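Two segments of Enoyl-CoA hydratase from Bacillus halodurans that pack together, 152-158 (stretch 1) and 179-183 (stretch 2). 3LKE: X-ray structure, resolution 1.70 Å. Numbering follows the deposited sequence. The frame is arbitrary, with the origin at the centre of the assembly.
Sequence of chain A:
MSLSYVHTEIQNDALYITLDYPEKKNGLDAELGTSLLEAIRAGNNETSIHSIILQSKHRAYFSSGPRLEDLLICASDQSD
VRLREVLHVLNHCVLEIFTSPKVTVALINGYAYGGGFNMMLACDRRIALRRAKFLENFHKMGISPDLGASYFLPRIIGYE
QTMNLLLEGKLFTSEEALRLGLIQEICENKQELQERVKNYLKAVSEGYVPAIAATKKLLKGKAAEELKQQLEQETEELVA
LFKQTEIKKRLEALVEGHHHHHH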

# COMPACT_ATOMS: atom_id res chain seq x y z
N PHE A 152 -0.39 3.36 -11.45
CA PHE A 152 0.39 2.18 -11.11
C PHE A 152 1.67 2.45 -10.36
O PHE A 152 1.96 1.75 -9.39
CB PHE A 152 0.68 1.33 -12.35
CG PHE A 152 -0.53 0.66 -12.90
CD1 PHE A 152 -1.07 -0.44 -12.26
CD2 PHE A 152 -1.14 1.12 -14.07
CE1 PHE A 152 -2.19 -1.08 -12.76
CE2 PHE A 152 -2.27 0.50 -14.58
CZ PHE A 152 -2.80 -0.60 -13.92
N LEU A 153 2.45 3.43 -10.79
CA LEU A 153 3.72 3.68 -10.11
C LEU A 153 3.62 3.85 -8.58
O LEU A 153 4.32 3.17 -7.82
CB LEU A 153 4.48 4.84 -10.74
CG LEU A 153 4.99 4.58 -12.17
CD1 LEU A 153 5.55 5.86 -12.78
CD2 LEU A 153 6.01 3.44 -12.22
N PRO A 154 2.77 4.77 -8.10
CA PRO A 154 2.77 4.90 -6.64
C PRO A 154 2.21 3.68 -5.92
O PRO A 154 2.61 3.41 -4.79
CB PRO A 154 1.90 6.14 -6.38
CG PRO A 154 1.10 6.35 -7.65
CD PRO A 154 1.95 5.80 -8.78
N ARG A 155 1.30 2.94 -6.56
CA ARG A 155 0.76 1.74 -5.92
C ARG A 155 1.80 0.63 -5.84
O ARG A 155 1.84 -0.14 -4.88
CB ARG A 155 -0.52 1.27 -6.63
CG ARG A 155 -1.73 2.12 -6.23
CD ARG A 155 -2.92 1.98 -7.15
NE ARG A 155 -4.00 2.84 -6.68
CZ ARG A 155 -4.03 4.16 -6.86
NH1 ARG A 155 -3.04 4.78 -7.49
NH2 ARG A 155 -5.05 4.87 -6.39
N ILE A 156 2.70 0.60 -6.83
CA ILE A 156 3.70 -0.45 -6.90
C ILE A 156 4.97 -0.12 -6.12
O ILE A 156 5.44 -0.93 -5.32
CB ILE A 156 4.03 -0.77 -8.37
CG1 ILE A 156 2.76 -1.26 -9.07
CG2 ILE A 156 5.17 -1.79 -8.44
CD1 ILE A 156 2.90 -1.46 -10.61
N ILE A 157 5.51 1.07 -6.32
CA ILE A 157 6.78 1.41 -5.70
C ILE A 157 6.67 2.44 -4.58
O ILE A 157 7.65 2.70 -3.87
CB ILE A 157 7.83 1.85 -6.76
CG1 ILE A 157 7.53 3.26 -7.29
CG2 ILE A 157 7.91 0.83 -7.89
CD1 ILE A 157 8.63 3.79 -8.19
N GLY A 158 5.48 3.01 -4.40
CA GLY A 158 5.28 4.02 -3.36
C GLY A 158 5.36 5.43 -3.93
O GLY A 158 6.02 5.66 -4.94
N ARG A 179 14.07 -4.69 -7.76
CA ARG A 179 14.13 -4.22 -6.38
C ARG A 179 12.92 -3.36 -6.07
O ARG A 179 12.35 -3.43 -4.98
CB ARG A 179 15.40 -3.40 -6.16
CG ARG A 179 15.63 -3.00 -4.70
CD ARG A 179 16.80 -2.04 -4.58
NE ARG A 179 16.48 -0.75 -5.18
CZ ARG A 179 15.78 0.20 -4.57
NH1 ARG A 179 15.32 0.00 -3.34
NH2 ARG A 179 15.53 1.35 -5.19
N LEU A 180 12.51 -2.56 -7.05
CA LEU A 180 11.37 -1.65 -6.87
C LEU A 180 10.03 -2.38 -6.88
O LEU A 180 9.04 -1.88 -6.34
CB LEU A 180 11.38 -0.57 -7.95
CG LEU A 180 12.55 0.41 -7.85
CD1 LEU A 180 12.58 1.33 -9.06
CD2 LEU A 180 12.46 1.21 -6.57
N GLY A 181 10.00 -3.56 -7.48
CA GLY A 181 8.75 -4.28 -7.66
C GLY A 181 8.06 -4.01 -8.99
O GLY A 181 6.95 -4.50 -9.22
N LEU A 182 8.70 -3.23 -9.87
CA LEU A 182 8.15 -2.97 -11.19
C LEU A 182 8.08 -4.25 -12.01
O LEU A 182 7.15 -4.45 -12.78
CB LEU A 182 8.94 -1.89 -11.94
CG LEU A 182 8.86 -0.48 -11.35
CD1 LEU A 182 9.83 0.47 -12.03
CD2 LEU A 182 7.43 0.04 -11.42
N ILE A 183 9.08 -5.12 -11.84
CA ILE A 183 9.06 -6.47 -12.39
C ILE A 183 9.11 -7.48 -11.24
O ILE A 183 9.58 -7.16 -10.15
CB ILE A 183 10.27 -6.71 -13.32
CG1 ILE A 183 10.23 -5.76 -14.51
CG2 ILE A 183 10.31 -8.15 -13.79
CD1 ILE A 183 9.05 -5.93 -15.38

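The centre of the contact is a small aliphatic cluster built around the CD2 methyl of Leu 182. Three side chains of the first stretch converge on this one carbon: Ile 157 CG2 lies 3.6 Å from Leu 182 CD2, Leu 153 CD2 lies 3.8 Å from it, and Ile 156 CG2 follows at 4.2 Å. The first two separations are ordinary van der Waals distances between methyl groups, and the third is somewhat looser. The CA-to-CB bond of Leu 182 points sideways relative to the first stretch, as does that of Leu 153, yet the end of each side chain comes nearer to the other stretch. Both leucines adopt the common m,t rotamer, so their methyls meet without strained torsions.

Ile 157 extends the apolar contact to Leu 180, its CG2 approaching Leu 180 CB to 3.7 Å. Here the backbones also come close, with 5.6 Å between Ile 157 CA and Leu 180 CA. With chi1 in the p well, Ile 157 places CG2 within reach of both Leu 180 and Leu 182, and the single methyl thereby links the two leucines.

Each backbone changes course at a glycine. In the first stretch the helix is kinked at Pro 154, whose ring nitrogen has no hydrogen to donate to the preceding turn. Helical bonding resumes beyond it, with Ile 156 N donating to Phe 152 O (2.9 Å) and Ile 157 N to Leu 153 O (2.8 Å); these bonds hold the two isoleucines in place, both with CA-to-CB bonds directed toward the second stretch. Gly 158 then departs from helical geometry with positive phi. In the second stretch the helix reaches Leu 180 and closes at Gly 181 in a Schellman motif. The backbone angles of Gly 181 would jam a CB against the preceding carbonyl oxygen, which by itself calls for glycine.

At the polar edge, methyl groups meet backbone carbonyls. Ile 156 CG2 lies 3.3 Å from Gly 181 O, and Ile 157 CG2 is equally close to Leu 180 O, at 3.3 Å. These are close packing contacts, since a methyl carbon is not a conventional hydrogen-bond donor. The carbonyls of Ile 156 and Leu 180 also approach, with 3.9 Å between Ile 156 O and Leu 180 O, but two acceptors cannot bond to each other. No hydrogen bond crosses between the stretches; the direct contact, burying 248 Å² in total, is one of shape and apolar packing. Arg 155 and Arg 179 take no part in it.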